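Local coordinates for protein putative polyketide synthase (Brevibacillus brevis, PDB 6HP2) that is the O-methyltransferase domain of a trans-AT polyketide synthase and binds S-adenosyl-L-homocysteine, the product left when S-adenosylmethionine gives up its methyl group, at residues Ser173-Ser187 with Ser217-His231. Numbering follows the deposited sequence.
Sequences SFHIRNKHGLFQNIS and SIPTVQEWIELLAEH. With SAH (S-adenosyl-L-homocysteine), chain B.
H231 lays its imidazole against helix 179-187, where F183 CB sits over one ring face, 4.0 Å from the centroid of the H231 ring, with Q184 N above that same face. At the ring's edge NE2 meets H180 ND1 at 3.0 Å in a nearly straight hydrogen bond (166°), the two rings rim to rim. A histidine suits this seam because its rim carries two polar nitrogens: NE2 pairs with H180, and ND1 shares a water with Q184 OE1. L227, its CG anti to the backbone N (chi1 172°), splits its methyls: CD1 covers a face of the H180 ring, while CD2 lies 3.8 Å from F183 CD2. The phenyl of F183 reaches further in, its CZ 3.9 Å from W224 CZ3 and its CE1 against L228 CD2. At the start of helix 179-187, K179 bends at chi2 and carries NZ into hydrogen bonds with four oxygens: S217 O, 2.8 Å from K179 NZ, and S217 OG, S173 O and I176 O. Beside the backbone bond from S217 N to F174 O, this long amine ties strand 217-218 to the turn where H175 and I176 line the S-adenosyl-L-homocysteine pocket. Helices 179-187 and 221-230, crossing at -42°, pack side by side on the central sheet of a Rossmann-like class I methyltransferase fold.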
loop_
_atom_site.group_PDB
_atom_site.type_symbol
_atom_site.label_atom_id
_atom_site.label_comp_id
_atom_site.label_asym_id
_atom_site.label_seq_id
_atom_site.Cartn_x
_atom_site.Cartn_y
_atom_site.Cartn_z
ATOM N N SER A 173 -4.204 6.064 0.053
ATOM C CA SER A 173 -5.448 6.823 0.153
ATOM C C SER A 173 -5.586 7.600 1.457
ATOM O O SER A 173 -6.329 8.602 1.466
ATOM C CB SER A 173 -6.690 5.926 -0.051
ATOM O OG SER A 173 -7.043 5.350 1.116
ATOM N N PHE A 174 -4.892 7.201 2.531
ATOM C CA PHE A 174 -4.993 7.969 3.766
ATOM C C PHE A 174 -4.293 9.313 3.658
ATOM O O PHE A 174 -4.504 10.172 4.525
ATOM C CB PHE A 174 -4.483 7.195 5.005
ATOM C CG PHE A 174 -3.040 6.861 5.014
ATOM C CD1 PHE A 174 -2.126 7.757 5.483
ATOM C CD2 PHE A 174 -2.594 5.625 4.598
ATOM C CE1 PHE A 174 -0.767 7.454 5.529
ATOM C CE2 PHE A 174 -1.229 5.318 4.666
ATOM C CZ PHE A 174 -0.333 6.247 5.109
ATOM N N HIS A 175 -3.495 9.526 2.607
ATOM C CA HIS A 175 -2.921 10.858 2.341
ATOM C C HIS A 175 -3.902 11.755 1.559
ATOM O O HIS A 175 -3.592 12.906 1.253
ATOM C CB HIS A 175 -1.620 10.764 1.513
ATOM C CG HIS A 175 -0.533 9.976 2.156
ATOM N ND1 HIS A 175 0.238 10.470 3.178
ATOM C CD2 HIS A 175 -0.086 8.721 1.921
ATOM C CE1 HIS A 175 1.101 9.543 3.566
ATOM N NE2 HIS A 175 0.938 8.478 2.800
ATOM N N ILE A 176 -5.046 11.230 1.172
ATOM C CA ILE A 176 -5.932 11.879 0.217
ATOM C C ILE A 176 -7.220 12.260 0.922
ATOM O O ILE A 176 -8.002 11.393 1.356
ATOM C CB ILE A 176 -6.201 10.970 -1.002
ATOM C CG1 ILE A 176 -4.880 10.754 -1.758
ATOM C CG2 ILE A 176 -7.268 11.575 -1.890
ATOM C CD1 ILE A 176 -5.028 9.807 -2.995
ATOM N N ARG A 177 -7.475 13.551 0.972
ATOM C CA ARG A 177 -8.675 14.030 1.665
ATOM C C ARG A 177 -9.979 13.654 0.927
ATOM O O ARG A 177 -10.982 13.272 1.553
ATOM C CB ARG A 177 -8.594 15.558 1.845
ATOM C CG ARG A 177 -9.744 16.194 2.605
ATOM C CD ARG A 177 -9.428 17.644 3.008
ATOM N NE ARG A 177 -9.459 18.561 1.870
ATOM C CZ ARG A 177 -10.521 19.282 1.507
ATOM N NH1 ARG A 177 -11.657 19.203 2.190
ATOM N NH2 ARG A 177 -10.447 20.084 0.452
ATOM N N ASN A 178 -10.008 13.793 -0.387
ATOM C CA ASN A 178 -11.255 13.698 -1.155
ATOM C C ASN A 178 -11.420 12.262 -1.630
ATOM O O ASN A 178 -11.096 11.913 -2.766
ATOM C CB ASN A 178 -11.243 14.718 -2.287
ATOM C CG ASN A 178 -11.138 16.158 -1.756
ATOM O OD1 ASN A 178 -10.188 16.861 -2.047
ATOM N ND2 ASN A 178 -12.105 16.574 -0.927
ATOM N N LYS A 179 -11.995 11.448 -0.754
ATOM C CA LYS A 179 -12.091 10.011 -0.987
ATOM C C LYS A 179 -13.027 9.685 -2.142
ATOM O O LYS A 179 -12.800 8.714 -2.884
ATOM C CB LYS A 179 -12.611 9.303 0.259
ATOM C CG LYS A 179 -11.922 9.701 1.578
ATOM C CD LYS A 179 -10.578 9.123 1.701
ATOM C CE LYS A 179 -9.963 9.464 3.116
ATOM N NZ LYS A 179 -8.520 9.254 3.140
ATOM N N HIS A 180 -14.119 10.449 -2.275
ATOM C CA HIS A 180 -15.076 10.127 -3.327
ATOM C C HIS A 180 -14.523 10.497 -4.685
ATOM O O HIS A 180 -14.776 9.778 -5.663
ATOM C CB HIS A 180 -16.424 10.799 -3.083
ATOM C CG HIS A 180 -17.200 10.154 -1.986
ATOM N ND1 HIS A 180 -17.809 8.924 -2.146
ATOM C CD2 HIS A 180 -17.431 10.532 -0.704
ATOM C CE1 HIS A 180 -18.412 8.590 -1.017
ATOM N NE2 HIS A 180 -18.187 9.540 -0.126
ATOM N N GLY A 181 -13.752 11.583 -4.761
ATOM C CA GLY A 181 -13.048 11.870 -5.999
ATOM C C GLY A 181 -12.167 10.710 -6.395
ATOM O O GLY A 181 -12.222 10.222 -7.523
ATOM N N LEU A 182 -11.344 10.252 -5.455
ATOM C CA LEU A 182 -10.416 9.163 -5.713
ATOM C C LEU A 182 -11.136 7.903 -6.164
ATOM O O LEU A 182 -10.766 7.293 -7.168
ATOM C CB LEU A 182 -9.617 8.892 -4.447
ATOM C CG LEU A 182 -8.678 7.699 -4.497
ATOM C CD1 LEU A 182 -7.590 7.859 -5.552
ATOM C CD2 LEU A 182 -8.150 7.505 -3.095
ATOM N N PHE A 183 -12.161 7.475 -5.436
ATOM C CA PHE A 183 -12.777 6.176 -5.777
ATOM C C PHE A 183 -13.713 6.277 -6.957
ATOM O O PHE A 183 -13.949 5.283 -7.631
ATOM C CB PHE A 183 -13.440 5.546 -4.530
ATOM C CG PHE A 183 -12.425 4.829 -3.672
ATOM C CD1 PHE A 183 -12.137 3.509 -3.894
ATOM C CD2 PHE A 183 -11.718 5.497 -2.639
ATOM C CE1 PHE A 183 -11.177 2.872 -3.139
ATOM C CE2 PHE A 183 -10.717 4.828 -1.900
ATOM C CZ PHE A 183 -10.479 3.534 -2.137
ATOM N N GLN A 184 -14.220 7.474 -7.271
ATOM C CA GLN A 184 -14.846 7.674 -8.565
ATOM C C GLN A 184 -13.842 7.399 -9.669
ATOM O O GLN A 184 -14.142 6.683 -10.635
ATOM C CB GLN A 184 -15.401 9.097 -8.671
ATOM C CG GLN A 184 -15.965 9.456 -10.008
ATOM C CD GLN A 184 -17.267 8.736 -10.292
ATOM O OE1 GLN A 184 -17.852 8.139 -9.405
ATOM N NE2 GLN A 184 -17.698 8.781 -11.513
ATOM N N ASN A 185 -12.637 7.954 -9.519
ATOM C CA ASN A 185 -11.563 7.796 -10.488
ATOM C C ASN A 185 -11.191 6.334 -10.632
ATOM O O ASN A 185 -11.101 5.810 -11.744
ATOM C CB ASN A 185 -10.353 8.657 -10.058
ATOM C CG ASN A 185 -9.478 9.113 -11.237
ATOM O OD1 ASN A 185 -9.763 8.845 -12.415
ATOM N ND2 ASN A 185 -8.418 9.831 -10.920
ATOM N N ILE A 186 -11.032 5.650 -9.516
ATOM C CA ILE A 186 -10.628 4.242 -9.536
ATOM C C ILE A 186 -11.692 3.389 -10.217
ATOM O O ILE A 186 -11.410 2.622 -11.156
ATOM C CB ILE A 186 -10.371 3.755 -8.105
ATOM C CG1 ILE A 186 -9.123 4.421 -7.525
ATOM C CG2 ILE A 186 -10.337 2.170 -8.027
ATOM C CD1 ILE A 186 -8.934 4.118 -6.062
ATOM N N SER A 187 -12.946 3.562 -9.798
ATOM C CA SER A 187 -14.015 2.709 -10.315
ATOM C C SER A 187 -14.253 2.945 -11.800
ATOM O O SER A 187 -14.547 2.004 -12.553
ATOM C CB SER A 187 -15.311 2.967 -9.520
ATOM O OG SER A 187 -16.323 2.087 -9.951
ATOM N N SER A 217 -6.110 11.262 6.710
ATOM C CA SER A 217 -7.515 11.043 6.981
ATOM C C SER A 217 -7.775 9.546 6.842
ATOM O O SER A 217 -7.562 8.953 5.759
ATOM C CB SER A 217 -8.409 11.845 5.992
ATOM O OG SER A 217 -7.953 11.718 4.675
ATOM N N ILE A 218 -8.290 8.945 7.929
ATOM C CA ILE A 218 -8.474 7.497 7.943
ATOM C C ILE A 218 -9.941 7.200 8.182
ATOM O O ILE A 218 -10.433 7.508 9.249
ATOM C CB ILE A 218 -7.586 6.828 8.994
ATOM C CG1 ILE A 218 -6.118 7.104 8.679
ATOM C CG2 ILE A 218 -7.873 5.358 9.124
ATOM C CD1 ILE A 218 -5.165 6.699 9.816
ATOM N N PRO A 219 -10.645 6.593 7.233
ATOM C CA PRO A 219 -12.075 6.316 7.417
ATOM C C PRO A 219 -12.297 5.211 8.418
ATOM O O PRO A 219 -11.460 4.328 8.586
ATOM C CB PRO A 219 -12.543 5.864 6.008
ATOM C CG PRO A 219 -11.440 6.365 5.066
ATOM C CD PRO A 219 -10.189 6.266 5.851
ATOM N N THR A 220 -13.451 5.283 9.094
ATOM C CA THR A 220 -13.873 4.222 9.971
ATOM C C THR A 220 -14.272 2.975 9.185
ATOM O O THR A 220 -14.444 2.991 7.968
ATOM C CB THR A 220 -15.089 4.677 10.786
ATOM O OG1 THR A 220 -16.182 4.887 9.877
ATOM C CG2 THR A 220 -14.805 5.986 11.543
ATOM N N VAL A 221 -14.539 1.901 9.931
ATOM C CA VAL A 221 -15.102 0.683 9.328
ATOM C C VAL A 221 -16.340 1.023 8.506
ATOM O O VAL A 221 -16.455 0.662 7.344
ATOM C CB VAL A 221 -15.444 -0.335 10.430
ATOM C CG1 VAL A 221 -16.263 -1.495 9.870
ATOM C CG2 VAL A 221 -14.150 -0.817 11.109
ATOM N N GLN A 222 -17.307 1.702 9.123
ATOM C CA GLN A 222 -18.548 1.979 8.450
ATOM C C GLN A 222 -18.336 2.858 7.230
ATOM O O GLN A 222 -19.006 2.676 6.206
ATOM C CB GLN A 222 -19.544 2.622 9.444
ATOM C CG GLN A 222 -20.922 2.795 8.844
ATOM C CD GLN A 222 -21.596 1.448 8.460
ATOM O OE1 GLN A 222 -21.394 0.415 9.109
ATOM N NE2 GLN A 222 -22.386 1.472 7.387
ATOM N N GLU A 223 -17.430 3.829 7.317
ATOM C CA GLU A 223 -17.180 4.698 6.177
ATOM C C GLU A 223 -16.538 3.918 5.024
ATOM O O GLU A 223 -16.819 4.194 3.860
ATOM C CB GLU A 223 -16.302 5.914 6.596
ATOM C CG GLU A 223 -17.007 6.901 7.463
ATOM C CD GLU A 223 -16.086 8.019 7.985
ATOM O OE1 GLU A 223 -14.881 7.769 8.181
ATOM O OE2 GLU A 223 -16.584 9.135 8.183
ATOM N N TRP A 224 -15.672 2.944 5.324
ATOM C CA TRP A 224 -15.067 2.138 4.271
ATOM C C TRP A 224 -16.096 1.268 3.574
ATOM O O TRP A 224 -16.112 1.163 2.341
ATOM C CB TRP A 224 -13.967 1.251 4.874
ATOM C CG TRP A 224 -12.616 1.849 4.875
ATOM C CD1 TRP A 224 -11.877 2.209 5.946
ATOM C CD2 TRP A 224 -11.763 2.007 3.733
ATOM N NE1 TRP A 224 -10.626 2.626 5.546
ATOM C CE2 TRP A 224 -10.537 2.522 4.190
ATOM C CE3 TRP A 224 -11.939 1.785 2.362
ATOM C CZ2 TRP A 224 -9.477 2.855 3.332
ATOM C CZ3 TRP A 224 -10.862 2.109 1.498
ATOM C CH2 TRP A 224 -9.658 2.617 2.001
ATOM N N ILE A 225 -17.000 0.683 4.353
ATOM C CA ILE A 225 -18.083 -0.114 3.802
ATOM C C ILE A 225 -18.869 0.688 2.776
ATOM O O ILE A 225 -19.143 0.226 1.653
ATOM C CB ILE A 225 -18.988 -0.598 4.947
ATOM C CG1 ILE A 225 -18.245 -1.639 5.785
ATOM C CG2 ILE A 225 -20.389 -1.090 4.389
ATOM C CD1 ILE A 225 -19.022 -2.007 7.096
ATOM N N GLU A 226 -19.289 1.875 3.171
ATOM C CA GLU A 226 -20.119 2.735 2.333
ATOM C C GLU A 226 -19.354 3.399 1.190
ATOM O O GLU A 226 -19.909 3.568 0.089
ATOM C CB GLU A 226 -20.779 3.780 3.221
ATOM C CG GLU A 226 -21.805 3.151 4.183
ATOM C CD GLU A 226 -22.306 4.127 5.271
ATOM O OE1 GLU A 226 -21.944 5.331 5.280
ATOM O OE2 GLU A 226 -23.012 3.641 6.162
ATOM N N LEU A 227 -18.110 3.790 1.442
ATOM C CA LEU A 227 -17.295 4.398 0.402
ATOM C C LEU A 227 -17.083 3.411 -0.744
ATOM O O LEU A 227 -17.260 3.745 -1.917
ATOM C CB LEU A 227 -15.950 4.830 0.977
ATOM C CG LEU A 227 -14.876 5.325 -0.007
ATOM C CD1 LEU A 227 -15.376 6.598 -0.680
ATOM C CD2 LEU A 227 -13.557 5.569 0.718
ATOM N N LEU A 228 -16.703 2.183 -0.414
ATOM C CA LEU A 228 -16.507 1.168 -1.439
ATOM C C LEU A 228 -17.818 0.834 -2.129
ATOM O O LEU A 228 -17.882 0.868 -3.351
ATOM C CB LEU A 228 -15.887 -0.093 -0.850
ATOM C CG LEU A 228 -14.531 0.093 -0.231
ATOM C CD1 LEU A 228 -14.057 -1.232 0.373
ATOM C CD2 LEU A 228 -13.489 0.582 -1.235
ATOM N N ALA A 229 -18.881 0.524 -1.352
ATOM C CA ALA A 229 -20.171 0.173 -1.929
ATOM C C ALA A 229 -20.672 1.292 -2.843
ATOM O O ALA A 229 -21.235 1.034 -3.905
ATOM C CB ALA A 229 -21.235 -0.077 -0.821
ATOM N N GLU A 230 -20.414 2.553 -2.478
ATOM C CA GLU A 230 -20.909 3.671 -3.292
ATOM C C GLU A 230 -20.270 3.662 -4.673
ATOM O O GLU A 230 -20.902 4.070 -5.656
ATOM C CB GLU A 230 -20.623 5.009 -2.616
ATOM C CG GLU A 230 -21.105 6.185 -3.422
ATOM C CD GLU A 230 -22.620 6.286 -3.410
ATOM O OE1 GLU A 230 -23.231 5.852 -2.409
ATOM O OE2 GLU A 230 -23.198 6.761 -4.419
ATOM N N HIS A 231 -19.026 3.190 -4.776
ATOM C CA HIS A 231 -18.360 3.120 -6.076
ATOM C C HIS A 231 -18.297 1.700 -6.638
ATOM O O HIS A 231 -17.351 1.353 -7.333
ATOM C CB HIS A 231 -16.993 3.761 -5.943
ATOM C CG HIS A 231 -17.091 5.198 -5.530
ATOM N ND1 HIS A 231 -17.402 6.200 -6.430
ATOM C CD2 HIS A 231 -17.121 5.773 -4.303
ATOM C CE1 HIS A 231 -17.533 7.342 -5.779
ATOM N NE2 HIS A 231 -17.338 7.111 -4.493
HETATM N N SAH B . 3.120 3.113 -3.087
HETATM C CA SAH B . 4.496 3.569 -2.916
HETATM C CB SAH B . 4.569 4.922 -2.220
HETATM C CG SAH B . 3.728 5.066 -0.964
HETATM S SD SAH B . 4.071 6.643 -0.129
HETATM C C SAH B . 5.241 2.508 -2.143
HETATM O O SAH B . 6.438 2.645 -1.893
HETATM O OXT SAH B . 4.643 1.500 -1.781
HETATM C "C5'" SAH B . 2.567 7.511 -0.629
HETATM C "C4'" SAH B . 2.556 7.844 -2.120
HETATM O "O4'" SAH B . 1.263 8.395 -2.453
HETATM C "C3'" SAH B . 3.560 8.994 -2.462
HETATM O "O3'" SAH B . 4.176 8.585 -3.693
HETATM C "C2'" SAH B . 2.714 10.249 -2.666
HETATM O "O2'" SAH B . 3.232 11.176 -3.574
HETATM C "C1'" SAH B . 1.405 9.608 -3.180
HETATM N N9 SAH B . 0.199 10.422 -3.058
HETATM C C8 SAH B . -0.345 10.970 -1.931
HETATM N N7 SAH B . -1.414 11.671 -2.321
HETATM C C5 SAH B . -1.584 11.522 -3.656
HETATM C C6 SAH B . -2.504 12.014 -4.573
HETATM N N6 SAH B . -3.555 12.767 -4.250
HETATM N N1 SAH B . -2.391 11.649 -5.883
HETATM C C2 SAH B . -1.323 10.888 -6.322
HETATM N N3 SAH B . -0.403 10.436 -5.411
HETATM C C4 SAH B . -0.512 10.786 -4.123
HETATM O O HOH W 1 -5.938 13.052 3.948
HETATM O O HOH W 2 -18.168 5.392 -8.977
#